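Long-range contacts in sugar kinase, pfkB family (Thermotoga maritima, PDB 2AJR), which probably acts as an ATP-dependent sugar kinase of the PfkB family, perhaps phosphorylating fructose 1-phosphate, and binds a magnesium ion: residues Arg25-Glu30 with Ile108-Glu113; Gly72-Tyr77 with Phe97-Gly102; Leu168-Arg173 with Gly194-Asn199; Asp221-Leu226 with Ser237-Glu242. One frame throughout, in Å; residues are numbered along the deposited sequence.

Interaction 1: Arg25-Glu30 with Ile108-Glu113; sequences REIFIE and IEIIDE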
loop_
_atom_site.group_PDB
_atom_site.type_symbol
_atom_site.label_atom_id
_atom_site.label_comp_id
_atom_site.label_asym_id
_atom_site.label_seq_id
_atom_site.Cartn_x
_atom_site.Cartn_y
_atom_site.Cartn_z
ATOM N N ARG A 25 0.052 -4.938 5.127
ATOM C CA ARG A 25 -1.027 -5.224 4.208
ATOM C C ARG A 25 -0.684 -6.441 3.370
ATOM O O ARG A 25 0.130 -6.359 2.445
ATOM C CB ARG A 25 -1.306 -4.041 3.294
ATOM C CG ARG A 25 -2.457 -4.355 2.298
ATOM C CD ARG A 25 -3.345 -3.161 2.031
ATOM N NE ARG A 25 -4.243 -2.860 3.148
ATOM C CZ ARG A 25 -5.367 -3.523 3.433
ATOM N NH1 ARG A 25 -5.770 -4.555 2.697
ATOM N NH2 ARG A 25 -6.096 -3.141 4.468
ATOM N N GLU A 26 -1.317 -7.564 3.696
ATOM C CA GLU A 26 -1.163 -8.810 2.945
ATOM C C GLU A 26 -2.246 -8.911 1.864
ATOM O O GLU A 26 -3.424 -8.641 2.089
ATOM C CB GLU A 26 -1.241 -10.019 3.885
ATOM C CG GLU A 26 -0.291 -10.004 5.121
ATOM C CD GLU A 26 -0.985 -10.521 6.428
ATOM O OE1 GLU A 26 -1.123 -11.776 6.572
ATOM O OE2 GLU A 26 -1.389 -9.666 7.298
ATOM N N ILE A 27 -1.830 -9.297 0.673
ATOM C CA ILE A 27 -2.721 -9.413 -0.461
ATOM C C ILE A 27 -2.408 -10.761 -1.080
ATOM O O ILE A 27 -1.242 -11.071 -1.308
ATOM C CB ILE A 27 -2.448 -8.299 -1.489
ATOM C CG1 ILE A 27 -2.352 -6.940 -0.791
ATOM C CG2 ILE A 27 -3.531 -8.274 -2.569
ATOM C CD1 ILE A 27 -1.634 -5.900 -1.605
ATOM N N PHE A 28 -3.440 -11.553 -1.345
ATOM C CA PHE A 28 -3.283 -12.918 -1.831
ATOM C C PHE A 28 -3.811 -12.991 -3.247
ATOM O O PHE A 28 -4.992 -12.860 -3.475
ATOM C CB PHE A 28 -4.007 -13.896 -0.890
ATOM C CG PHE A 28 -3.495 -13.818 0.523
ATOM C CD1 PHE A 28 -2.306 -14.449 0.879
ATOM C CD2 PHE A 28 -4.151 -13.049 1.480
ATOM C CE1 PHE A 28 -1.796 -14.346 2.188
ATOM C CE2 PHE A 28 -3.639 -12.927 2.793
ATOM C CZ PHE A 28 -2.462 -13.574 3.141
ATOM N N ILE A 29 -2.895 -13.142 -4.190
ATOM C CA ILE A 29 -3.193 -13.169 -5.607
ATOM C C ILE A 29 -2.506 -14.385 -6.223
ATOM O O ILE A 29 -1.287 -14.505 -6.215
ATOM C CB ILE A 29 -2.630 -11.917 -6.310
ATOM C CG1 ILE A 29 -3.260 -10.643 -5.768
ATOM C CG2 ILE A 29 -2.873 -11.986 -7.794
ATOM C CD1 ILE A 29 -2.416 -9.398 -6.046
ATOM N N GLU A 30 -3.287 -15.288 -6.760
ATOM C CA GLU A 30 -2.730 -16.427 -7.477
ATOM C C GLU A 30 -2.291 -15.998 -8.895
ATOM O O GLU A 30 -3.017 -15.276 -9.590
ATOM C CB GLU A 30 -3.756 -17.577 -7.507
ATOM C CG GLU A 30 -4.184 -18.024 -6.082
ATOM C CD GLU A 30 -4.538 -19.517 -5.962
ATOM O OE1 GLU A 30 -5.131 -20.081 -6.917
ATOM O OE2 GLU A 30 -4.226 -20.119 -4.898
ATOM N N ILE A 108 3.869 -3.849 2.377
ATOM C CA ILE A 108 2.991 -4.600 1.482
ATOM C C ILE A 108 3.602 -5.959 1.157
ATOM O O ILE A 108 4.758 -6.041 0.774
ATOM C CB ILE A 108 2.720 -3.798 0.189
ATOM C CG1 ILE A 108 1.888 -2.547 0.529
ATOM C CG2 ILE A 108 2.012 -4.660 -0.831
ATOM C CD1 ILE A 108 1.776 -1.548 -0.575
ATOM N N GLU A 109 2.828 -7.020 1.354
ATOM C CA GLU A 109 3.264 -8.375 1.034
ATOM C C GLU A 109 2.219 -9.005 0.119
ATOM O O GLU A 109 1.062 -9.138 0.491
ATOM C CB GLU A 109 3.452 -9.210 2.304
ATOM C CG GLU A 109 4.448 -8.621 3.342
ATOM C CD GLU A 109 3.768 -7.746 4.402
ATOM O OE1 GLU A 109 2.542 -7.877 4.586
ATOM O OE2 GLU A 109 4.446 -6.928 5.054
ATOM N N ILE A 110 2.630 -9.330 -1.099
ATOM C CA ILE A 110 1.784 -10.011 -2.065
ATOM C C ILE A 110 2.192 -11.486 -2.087
ATOM O O ILE A 110 3.347 -11.819 -2.332
ATOM C CB ILE A 110 1.925 -9.373 -3.461
ATOM C CG1 ILE A 110 1.568 -7.880 -3.384
ATOM C CG2 ILE A 110 1.033 -10.102 -4.480
ATOM C CD1 ILE A 110 2.098 -7.043 -4.516
ATOM N N ILE A 111 1.248 -12.366 -1.785
ATOM C CA ILE A 111 1.546 -13.783 -1.585
ATOM C C ILE A 111 0.815 -14.567 -2.641
ATOM O O ILE A 111 -0.403 -14.454 -2.752
ATOM C CB ILE A 111 1.147 -14.216 -0.183
ATOM C CG1 ILE A 111 2.036 -13.468 0.836
ATOM C CG2 ILE A 111 1.292 -15.704 -0.023
ATOM C CD1 ILE A 111 1.643 -13.644 2.284
ATOM N N ASP A 112 1.577 -15.301 -3.457
ATOM C CA ASP A 112 1.031 -16.118 -4.560
ATOM C C ASP A 112 1.215 -17.589 -4.167
ATOM O O ASP A 112 2.293 -18.166 -4.336
ATOM C CB ASP A 112 1.753 -15.789 -5.881
ATOM C CG ASP A 112 1.245 -16.608 -7.073
ATOM O OD1 ASP A 112 0.442 -17.561 -6.896
ATOM O OD2 ASP A 112 1.654 -16.280 -8.215
ATOM N N GLU A 113 0.158 -18.182 -3.628
ATOM C CA GLU A 113 0.248 -19.516 -3.023
ATOM C C GLU A 113 0.451 -20.614 -4.066
ATOM O O GLU A 113 1.051 -21.642 -3.763
ATOM C CB GLU A 113 -1.011 -19.818 -2.199
ATOM C CG GLU A 113 -0.696 -20.396 -0.824
ATOM C CD GLU A 113 -1.882 -21.092 -0.184
ATOM O OE1 GLU A 113 -3.038 -20.878 -0.633
ATOM O OE2 GLU A 113 -1.638 -21.861 0.777
#

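Interaction 2: Gly72-Tyr77 with Phe97-Gly102; sequences GFVGGY and FVYVEG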
loop_
_atom_site.group_PDB
_atom_site.type_symbol
_atom_site.label_atom_id
_atom_site.label_comp_id
_atom_site.label_asym_id
_atom_site.label_seq_id
_atom_site.Cartn_x
_atom_site.Cartn_y
_atom_site.Cartn_z
ATOM N N GLY A 72 8.075 1.415 21.389
ATOM C CA GLY A 72 8.578 1.833 20.085
ATOM C C GLY A 72 8.116 3.233 19.683
ATOM O O GLY A 72 7.753 4.051 20.529
ATOM N N PHE A 73 8.132 3.516 18.384
ATOM C CA PHE A 73 7.632 4.789 17.880
ATOM C C PHE A 73 6.445 4.533 16.972
ATOM O O PHE A 73 6.483 3.622 16.175
ATOM C CB PHE A 73 8.709 5.527 17.090
ATOM C CG PHE A 73 9.957 5.802 17.866
ATOM C CD1 PHE A 73 9.967 6.765 18.863
ATOM C CD2 PHE A 73 11.126 5.116 17.593
ATOM C CE1 PHE A 73 11.119 7.026 19.592
ATOM C CE2 PHE A 73 12.284 5.377 18.323
ATOM C CZ PHE A 73 12.272 6.334 19.327
ATOM N N VAL A 74 5.394 5.336 17.091
ATOM C CA VAL A 74 4.295 5.294 16.155
ATOM C C VAL A 74 3.995 6.713 15.761
ATOM O O VAL A 74 4.331 7.648 16.496
ATOM C CB VAL A 74 3.044 4.664 16.767
ATOM C CG1 VAL A 74 3.358 3.260 17.262
ATOM C CG2 VAL A 74 2.482 5.547 17.894
ATOM N N GLY A 75 3.353 6.897 14.614
ATOM C CA GLY A 75 2.972 8.254 14.229
ATOM C C GLY A 75 1.891 8.357 13.193
ATOM O O GLY A 75 1.621 7.407 12.477
ATOM N N GLY A 76 1.284 9.535 13.114
ATOM C CA GLY A 76 0.270 9.834 12.105
ATOM C C GLY A 76 -0.947 8.931 12.059
ATOM O O GLY A 76 -1.297 8.277 13.039
ATOM N N TYR A 77 -1.588 8.910 10.896
ATOM C CA TYR A 77 -2.780 8.103 10.655
ATOM C C TYR A 77 -2.530 6.611 10.819
ATOM O O TYR A 77 -3.343 5.897 11.421
ATOM C CB TYR A 77 -3.295 8.330 9.237
ATOM C CG TYR A 77 -3.787 9.723 8.944
ATOM C CD1 TYR A 77 -4.897 10.263 9.619
ATOM C CD2 TYR A 77 -3.169 10.493 7.961
ATOM C CE1 TYR A 77 -5.363 11.538 9.320
ATOM C CE2 TYR A 77 -3.619 11.765 7.655
ATOM C CZ TYR A 77 -4.716 12.285 8.334
ATOM O OH TYR A 77 -5.133 13.556 7.998
ATOM N N PHE A 97 3.986 3.569 23.524
ATOM C CA PHE A 97 4.727 4.033 22.367
ATOM C C PHE A 97 4.959 5.531 22.443
ATOM O O PHE A 97 4.065 6.262 22.815
ATOM C CB PHE A 97 3.912 3.780 21.097
ATOM C CG PHE A 97 3.791 2.345 20.726
ATOM C CD1 PHE A 97 4.892 1.644 20.280
ATOM C CD2 PHE A 97 2.576 1.702 20.782
ATOM C CE1 PHE A 97 4.794 0.305 19.932
ATOM C CE2 PHE A 97 2.467 0.364 20.424
ATOM C CZ PHE A 97 3.585 -0.333 19.999
ATOM N N VAL A 98 6.124 5.999 22.027
ATOM C CA VAL A 98 6.337 7.426 21.866
ATOM C C VAL A 98 5.762 7.839 20.515
ATOM O O VAL A 98 6.126 7.267 19.475
ATOM C CB VAL A 98 7.820 7.766 21.910
ATOM C CG1 VAL A 98 8.067 9.177 21.390
ATOM C CG2 VAL A 98 8.328 7.581 23.314
ATOM N N TYR A 99 4.876 8.829 20.542
ATOM C CA TYR A 99 4.205 9.322 19.353
ATOM C C TYR A 99 5.066 10.352 18.659
ATOM O O TYR A 99 5.492 11.308 19.281
ATOM C CB TYR A 99 2.846 9.915 19.725
ATOM C CG TYR A 99 1.867 8.813 20.029
ATOM C CD1 TYR A 99 1.918 8.138 21.241
ATOM C CD2 TYR A 99 0.929 8.400 19.086
ATOM C CE1 TYR A 99 1.065 7.100 21.516
ATOM C CE2 TYR A 99 0.051 7.359 19.366
ATOM C CZ TYR A 99 0.138 6.713 20.584
ATOM O OH TYR A 99 -0.706 5.685 20.892
ATOM N N VAL A 100 5.316 10.147 17.374
ATOM C CA VAL A 100 6.214 10.997 16.616
ATOM C C VAL A 100 5.443 11.685 15.496
ATOM O O VAL A 100 4.325 11.301 15.182
ATOM C CB VAL A 100 7.422 10.184 16.047
ATOM C CG1 VAL A 100 8.242 9.589 17.168
ATOM C CG2 VAL A 100 6.965 9.058 15.101
ATOM N N GLU A 101 6.043 12.725 14.932
ATOM C CA GLU A 101 5.493 13.443 13.787
ATOM C C GLU A 101 5.884 12.574 12.611
ATOM O O GLU A 101 7.028 12.151 12.518
ATOM C CB GLU A 101 6.132 14.851 13.710
ATOM C CG GLU A 101 5.369 15.947 12.920
ATOM C CD GLU A 101 4.016 16.328 13.534
ATOM O OE1 GLU A 101 3.992 16.847 14.677
ATOM O OE2 GLU A 101 2.966 16.126 12.868
ATOM N N GLY A 102 4.960 12.234 11.732
ATOM C CA GLY A 102 5.325 11.361 10.603
ATOM C C GLY A 102 4.577 10.057 10.681
ATOM O O GLY A 102 4.077 9.694 11.733
HETATM O O HOH W 1 1.813 11.450 15.272
#

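Interaction 3: Leu168-Arg173 with Gly194-Asn199; sequences LVRLAR and GPEFPN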
loop_
_atom_site.group_PDB
_atom_site.type_symbol
_atom_site.label_atom_id
_atom_site.label_comp_id
_atom_site.label_asym_id
_atom_site.label_seq_id
_atom_site.Cartn_x
_atom_site.Cartn_y
_atom_site.Cartn_z
ATOM N N LEU A 168 20.280 -0.047 24.671
ATOM C CA LEU A 168 19.087 -0.755 25.138
ATOM C C LEU A 168 19.417 -2.071 25.816
ATOM O O LEU A 168 18.797 -2.424 26.824
ATOM C CB LEU A 168 18.127 -1.028 23.977
ATOM C CG LEU A 168 17.468 0.234 23.426
ATOM C CD1 LEU A 168 16.675 -0.084 22.174
ATOM C CD2 LEU A 168 16.598 0.888 24.489
ATOM N N VAL A 169 20.368 -2.804 25.244
ATOM C CA VAL A 169 20.831 -4.063 25.829
ATOM C C VAL A 169 21.549 -3.774 27.139
ATOM O O VAL A 169 21.393 -4.493 28.131
ATOM C CB VAL A 169 21.790 -4.808 24.870
ATOM C CG1 VAL A 169 22.510 -5.948 25.585
ATOM C CG2 VAL A 169 21.036 -5.313 23.633
ATOM N N ARG A 170 22.330 -2.701 27.130
ATOM C CA ARG A 170 23.167 -2.356 28.259
ATOM C C ARG A 170 22.308 -1.996 29.464
ATOM O O ARG A 170 22.500 -2.518 30.558
ATOM C CB ARG A 170 24.091 -1.193 27.881
ATOM C CG ARG A 170 25.349 -1.095 28.743
ATOM C CD ARG A 170 25.879 0.329 28.753
ATOM N NE ARG A 170 24.943 1.208 29.453
ATOM C CZ ARG A 170 24.970 2.536 29.422
ATOM N NH1 ARG A 170 25.893 3.184 28.719
ATOM N NH2 ARG A 170 24.063 3.224 30.103
ATOM N N LEU A 171 21.359 -1.098 29.249
ATOM C CA LEU A 171 20.432 -0.705 30.294
ATOM C C LEU A 171 19.698 -1.922 30.863
ATOM O O LEU A 171 19.601 -2.071 32.085
ATOM C CB LEU A 171 19.434 0.306 29.741
ATOM C CG LEU A 171 20.018 1.681 29.401
ATOM C CD1 LEU A 171 19.144 2.414 28.379
ATOM C CD2 LEU A 171 20.171 2.492 30.669
ATOM N N ALA A 172 19.198 -2.787 29.980
ATOM C CA ALA A 172 18.479 -4.001 30.382
ATOM C C ALA A 172 19.365 -4.874 31.254
ATOM O O ALA A 172 18.984 -5.321 32.354
ATOM C CB ALA A 172 18.034 -4.786 29.160
ATOM N N ARG A 173 20.573 -5.075 30.753
ATOM C CA ARG A 173 21.499 -6.041 31.311
ATOM C C ARG A 173 22.076 -5.585 32.660
ATOM O O ARG A 173 22.158 -6.367 33.600
ATOM C CB ARG A 173 22.592 -6.313 30.266
ATOM C CG ARG A 173 22.950 -7.750 30.050
ATOM C CD ARG A 173 21.799 -8.686 29.742
ATOM N NE ARG A 173 22.106 -9.940 30.430
ATOM C CZ ARG A 173 21.646 -10.310 31.629
ATOM N NH1 ARG A 173 20.771 -9.570 32.296
ATOM N NH2 ARG A 173 22.038 -11.464 32.156
ATOM N N GLY A 194 29.468 -3.239 22.524
ATOM C CA GLY A 194 29.326 -2.597 23.848
ATOM C C GLY A 194 29.482 -3.589 24.964
ATOM O O GLY A 194 29.411 -4.803 24.723
ATOM N N PRO A 195 29.703 -3.080 26.178
ATOM C CA PRO A 195 30.074 -3.850 27.367
ATOM C C PRO A 195 29.117 -4.961 27.767
ATOM O O PRO A 195 29.556 -5.945 28.370
ATOM C CB PRO A 195 30.154 -2.786 28.476
ATOM C CG PRO A 195 29.457 -1.608 27.951
ATOM C CD PRO A 195 29.638 -1.645 26.468
ATOM N N GLU A 196 27.837 -4.810 27.452
ATOM C CA GLU A 196 26.859 -5.841 27.771
ATOM C C GLU A 196 26.373 -6.525 26.511
ATOM O O GLU A 196 26.481 -5.991 25.406
ATOM C CB GLU A 196 25.695 -5.254 28.571
ATOM C CG GLU A 196 26.086 -4.788 30.002
ATOM C CD GLU A 196 26.341 -5.929 31.005
ATOM O OE1 GLU A 196 26.212 -7.120 30.639
ATOM O OE2 GLU A 196 26.667 -5.632 32.173
ATOM N N PHE A 197 25.836 -7.722 26.692
ATOM C CA PHE A 197 25.489 -8.582 25.581
ATOM C C PHE A 197 24.116 -9.237 25.770
ATOM O O PHE A 197 23.673 -9.455 26.902
ATOM C CB PHE A 197 26.571 -9.657 25.425
ATOM C CG PHE A 197 27.934 -9.101 25.118
ATOM C CD1 PHE A 197 28.260 -8.716 23.827
ATOM C CD2 PHE A 197 28.877 -8.943 26.126
ATOM C CE1 PHE A 197 29.507 -8.182 23.533
ATOM C CE2 PHE A 197 30.134 -8.407 25.852
ATOM C CZ PHE A 197 30.450 -8.026 24.545
ATOM N N PRO A 198 23.427 -9.547 24.657
ATOM C CA PRO A 198 22.174 -10.279 24.739
ATOM C C PRO A 198 22.341 -11.670 25.329
ATOM O O PRO A 198 23.348 -12.304 25.099
ATOM C CB PRO A 198 21.748 -10.384 23.278
ATOM C CG PRO A 198 22.443 -9.286 22.606
ATOM C CD PRO A 198 23.743 -9.193 23.265
ATOM N N ASN A 199 21.351 -12.128 26.081
ATOM C CA ASN A 199 21.335 -13.495 26.576
ATOM C C ASN A 199 21.060 -14.507 25.454
ATOM O O ASN A 199 21.698 -15.571 25.399
ATOM C CB ASN A 199 20.292 -13.627 27.668
ATOM C CG ASN A 199 20.608 -12.763 28.847
ATOM O OD1 ASN A 199 20.167 -11.608 28.934
ATOM N ND2 ASN A 199 21.429 -13.289 29.744
#

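Interaction 4: Asp221-Leu226 with Ser237-Glu242; sequences DDYVKL and SVVSYE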
loop_
_atom_site.group_PDB
_atom_site.type_symbol
_atom_site.label_atom_id
_atom_site.label_comp_id
_atom_site.label_asym_id
_atom_site.label_seq_id
_atom_site.Cartn_x
_atom_site.Cartn_y
_atom_site.Cartn_z
ATOM N N ASP A 221 30.295 -24.459 7.910
ATOM C CA ASP A 221 31.297 -24.121 8.930
ATOM C C ASP A 221 31.329 -22.629 9.254
ATOM O O ASP A 221 31.591 -22.241 10.401
ATOM C CB ASP A 221 32.703 -24.565 8.527
ATOM C CG ASP A 221 33.479 -25.140 9.698
ATOM O OD1 ASP A 221 33.045 -26.188 10.244
ATOM O OD2 ASP A 221 34.510 -24.545 10.079
ATOM N N ASP A 222 31.072 -21.785 8.263
ATOM C CA ASP A 222 30.940 -20.358 8.535
ATOM C C ASP A 222 29.783 -20.069 9.463
ATOM O O ASP A 222 29.916 -19.302 10.416
ATOM C CB ASP A 222 30.729 -19.578 7.248
ATOM C CG ASP A 222 31.872 -19.742 6.302
ATOM O OD1 ASP A 222 33.025 -19.672 6.784
ATOM O OD2 ASP A 222 31.623 -19.953 5.089
ATOM N N TYR A 223 28.635 -20.659 9.170
ATOM C CA TYR A 223 27.475 -20.436 10.012
ATOM C C TYR A 223 27.746 -20.972 11.417
ATOM O O TYR A 223 27.289 -20.377 12.398
ATOM C CB TYR A 223 26.232 -21.094 9.430
ATOM C CG TYR A 223 25.686 -20.380 8.235
ATOM C CD1 TYR A 223 26.231 -20.577 6.974
ATOM C CD2 TYR A 223 24.627 -19.505 8.363
ATOM C CE1 TYR A 223 25.729 -19.932 5.884
ATOM C CE2 TYR A 223 24.133 -18.832 7.287
ATOM C CZ TYR A 223 24.680 -19.049 6.052
ATOM O OH TYR A 223 24.160 -18.394 4.984
ATOM N N VAL A 224 28.513 -22.070 11.510
ATOM C CA VAL A 224 28.837 -22.636 12.811
ATOM C C VAL A 224 29.801 -21.722 13.537
ATOM O O VAL A 224 29.591 -21.432 14.701
ATOM C CB VAL A 224 29.358 -24.071 12.723
ATOM C CG1 VAL A 224 29.808 -24.590 14.103
ATOM C CG2 VAL A 224 28.268 -24.968 12.156
ATOM N N LYS A 225 30.832 -21.235 12.857
ATOM C CA LYS A 225 31.771 -20.307 13.503
ATOM C C LYS A 225 31.013 -19.065 14.009
ATOM O O LYS A 225 31.293 -18.554 15.102
ATOM C CB LYS A 225 32.940 -19.904 12.584
ATOM C CG LYS A 225 34.187 -20.807 12.662
ATOM N N LEU A 226 30.041 -18.588 13.240
ATOM C CA LEU A 226 29.277 -17.414 13.672
ATOM C C LEU A 226 28.445 -17.701 14.936
ATOM O O LEU A 226 28.414 -16.901 15.869
ATOM C CB LEU A 226 28.382 -16.898 12.549
ATOM C CG LEU A 226 27.528 -15.685 12.954
ATOM C CD1 LEU A 226 28.423 -14.462 13.203
ATOM C CD2 LEU A 226 26.430 -15.414 11.889
ATOM N N SER A 237 22.933 -18.674 20.901
ATOM C CA SER A 237 22.778 -18.080 19.593
ATOM C C SER A 237 21.981 -19.038 18.725
ATOM O O SER A 237 22.181 -20.241 18.799
ATOM C CB SER A 237 24.142 -17.792 18.973
ATOM O OG SER A 237 24.905 -18.966 18.798
ATOM N N VAL A 238 21.054 -18.500 17.937
ATOM C CA VAL A 238 20.266 -19.291 17.001
ATOM C C VAL A 238 20.467 -18.678 15.630
ATOM O O VAL A 238 20.076 -17.538 15.396
ATOM C CB VAL A 238 18.778 -19.285 17.330
ATOM C CG1 VAL A 238 18.026 -20.201 16.338
ATOM C CG2 VAL A 238 18.535 -19.723 18.762
ATOM N N VAL A 239 21.100 -19.440 14.738
ATOM C CA VAL A 239 21.518 -18.942 13.432
ATOM C C VAL A 239 20.889 -19.757 12.319
ATOM O O VAL A 239 20.961 -20.976 12.315
ATOM C CB VAL A 239 23.052 -18.975 13.295
ATOM C CG1 VAL A 239 23.466 -18.566 11.914
ATOM C CG2 VAL A 239 23.698 -18.073 14.358
ATOM N N SER A 240 20.281 -19.062 11.360
ATOM C CA SER A 240 19.549 -19.713 10.296
ATOM C C SER A 240 20.473 -20.177 9.233
ATOM O O SER A 240 21.451 -19.495 8.888
ATOM C CB SER A 240 18.527 -18.795 9.679
ATOM O OG SER A 240 17.460 -18.688 10.581
ATOM N N TYR A 241 20.118 -21.337 8.697
ATOM C CA TYR A 241 20.892 -21.988 7.686
ATOM C C TYR A 241 19.956 -22.647 6.685
ATOM O O TYR A 241 19.138 -23.485 7.046
ATOM C CB TYR A 241 21.784 -23.011 8.352
ATOM C CG TYR A 241 22.625 -23.742 7.372
ATOM C CD1 TYR A 241 23.629 -23.078 6.659
ATOM C CD2 TYR A 241 22.418 -25.106 7.135
ATOM C CE1 TYR A 241 24.417 -23.760 5.747
ATOM C CE2 TYR A 241 23.198 -25.789 6.224
ATOM C CZ TYR A 241 24.191 -25.115 5.536
ATOM O OH TYR A 241 24.951 -25.805 4.649
ATOM N N GLU A 242 20.074 -22.234 5.430
ATOM C CA GLU A 242 19.298 -22.792 4.323
ATOM C C GLU A 242 17.791 -22.771 4.574
ATOM O O GLU A 242 17.092 -23.740 4.300
ATOM C CB GLU A 242 19.779 -24.196 3.990
ATOM C CG GLU A 242 21.221 -24.232 3.516
ATOM C CD GLU A 242 21.422 -23.540 2.168
ATOM O OE1 GLU A 242 22.308 -22.667 2.059
ATOM O OE2 GLU A 242 20.702 -23.877 1.208
#

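Interaction 1: Arg25-Glu30 with Ile108-Glu113
Arg25-Glu30 and Ile108-Glu113 run side by side as neighbouring parallel strands, joined first through their backbones. Glu109 N donates to Arg25 O, Ile27 N to Glu109 O (2.9 Å), Ile111 N to Ile27 O (2.8 Å) and Ile29 N to Ile111 O. The last is the longest of the four at 3.2 Å and the most bent, 147° at the hydrogen.

Apolar packing follows the alternation of the strands. On one face Phe28 and Ile111 run alongside one another, with Phe28 CE1 3.5 Å from Ile111 CD1. On the other, Ile27 CD1 reaches Ile108 CG2 at 3.9 Å and also touches Ile110 CG1. Just past the strand, Ile29 CD1 meets Ile110 CG2.

Acidic groups gather at the C-terminal end. Glu30 OE2 and Glu113 OE1 stand 4.5 Å apart, a pairing of like charges, but Glu113 OE2 is bonded to His267 of the magnesium site. With CG anti to its backbone N (chi1 180°), the Asp112 carboxylate starts off beside the carbonyl carbon, near Ile29 O, and its OD1 lies 3.4 Å from Glu30 CA. This carboxylate accepts from the amides of Asp31 and Phe32 and from Asn115. An alanine here would probably leave those two amides without their acceptor and the loop after Glu30 less firmly held.

The pair forms the middle of a four-stranded sheet, flanked by strands 46-51 and 117-122, consistent with the lid of PfkB-family kinases. Its isoleucine face packs on the second subunit, where Ile27 meets Ile108 of that chain.

Interaction 2: Gly72-Tyr77 with Phe97-Gly102
Phe97 lies against Gly72 and Val74 where the beta-alpha-beta unit of strand 68-75, helix 76-89 and strand 93-100 brings its two parallel strands together. Val74 CG1 sits over one face of the Phe97 ring in a CH-pi contact, 3.8 Å from the ring centroid, while Gly72 CA lies at the edge of the same ring, in its plane.

Val98 comes next and is held at both backbone ends: its N donates to Gly72 O (2.9 Å) and its O accepts from Val74 N (3.2 Å). Its side chain points the same way as that of Phe73, whose CD1 lies 3.9 Å from Val98 CB.

Tyr99 returns to the Val74 side. Val74 CG1 is anti to the carbonyl carbon (chi1 -57°), which puts CG2 in the crowded position between N and C; from there CG2 rests over the Tyr99 ring, 3.6 Å from its centroid. One valine thus serves two aromatic faces, a methyl to each.

Val100 N donates to Val74 O at 2.8 Å, and Val100 CG1 packs against Phe73 CD1. The Phe73 ring itself meets Phe136 of helix 130-144, which lies on this side of the sheet.

Beyond Glu101 the chain bends back toward the start of helix 76-89. Any CB on Gly75 would run into Gly102 O, which instead receives a CA-H...O contact from Gly75 CA at 3.1 Å.

Interaction 3: Leu168-Arg173 with Gly194-Asn199
Arg173 and Glu196 have the most surface buried here, where helix 164-174 of the Rossmann-like alpha/beta domain packs against the irregular segment running from helix 185-193 to strand 200-201. Their side chains cross at about a right angle. Glu196 OE1 touches the aliphatic part of the arginine, 3.4 Å from Arg173 CG, but the charged atoms stay apart, with Arg173 NE 5.0 Å from Glu196 OE1.

Bent at chi2 and chi3, the arginine instead reaches Asn199 tip to tip. Asn199 OD1 lies above one face of the guanidinium, 3.0 Å from Arg173 NE, too far from the N-H direction for a hydrogen bond; the two planes are 57° apart. Asn199 OD1 accepts from Val179 N, and its ND2 donates to Gln235, which fixes the amide. Phe197 O lies at the guanidinium edge, near its plane. An alanine in place of Arg173 would probably open a gap beside Asn199 and deprive Glu196 OE1 of its contact with CG.

Val169, one turn earlier, completes the surface. Its CG1, anti to the backbone N (chi1 167°), lies 3.7 Å from Phe197 C and 3.8 Å from Pro198 N.

Interaction 4: Asp221-Leu226 with Ser237-Glu242
Ser240 O is the polar atom most closely approached across this contact: Tyr223 CD2 and Tyr223 CE2 each lie 3.2 Å from it, and it meets the ring obliquely. The hydroxyl of the same serine is engaged elsewhere, its OG bonded to Asp246.

The Tyr223 ring carries most of the interface. Tyr241 turns its edge toward one face of that ring in a T-shaped (edge-to-face) stack, with centroids 5.1 Å apart and planes at 68°. The touching atom is Tyr241 CD1, 3.6 Å above the Tyr223 plane and displaced from the centre toward the rim. Tyr241 CG is anti to its backbone N (chi1 180°), which starts the ring off toward the helix side. Glu242 CG lies over the centre of the Tyr241 ring, and Phe220 makes a further edge-to-face contact with it, so this ring has aromatic and aliphatic neighbours on more than one side.

At the edge of Tyr223, in its plane, lies Val239 CG1, 3.9 Å from Tyr223 CD2. The same methyl extends to Leu226 CD2 at 4.3 Å, joining two successive turns of the helix to one strand residue. The packing is otherwise apolar.

The helix runs almost antiparallel to the strand (163°), with the segment axes 8.9 Å apart, as expected for the beta-alpha-beta unit of strand 200-201, helix 220-233 and strand 236-241. Tyr223 and Tyr241 both also touch Ile247 of the adjacent antiparallel strand 245-249, while Val238, on the other face of the sheet, packs on helix 271-286.

Overall arrangement
Interactions 1 and 2 are buried pairings of parallel strands, yet they belong to different sheets: interaction 1 to the probable four-stranded lid, interaction 2 to one margin of the large sheet. Strands 93-100 and 105-112 follow each other in the chain, and interaction 2 is nested inside the loop closed by interaction 1. Interactions 3 and 4 are partly buried and join a helix to a neighbouring segment without backbone pairing, helix side chains meeting both side chains and backbone, one with arginine, carboxylate and amide, the other with aromatic rings. Interactions 2 and 4 reach the same large sheet on opposite sides of the chain's centre, their centres about 36 Å apart. Among the four, interaction 1 borders the magnesium site.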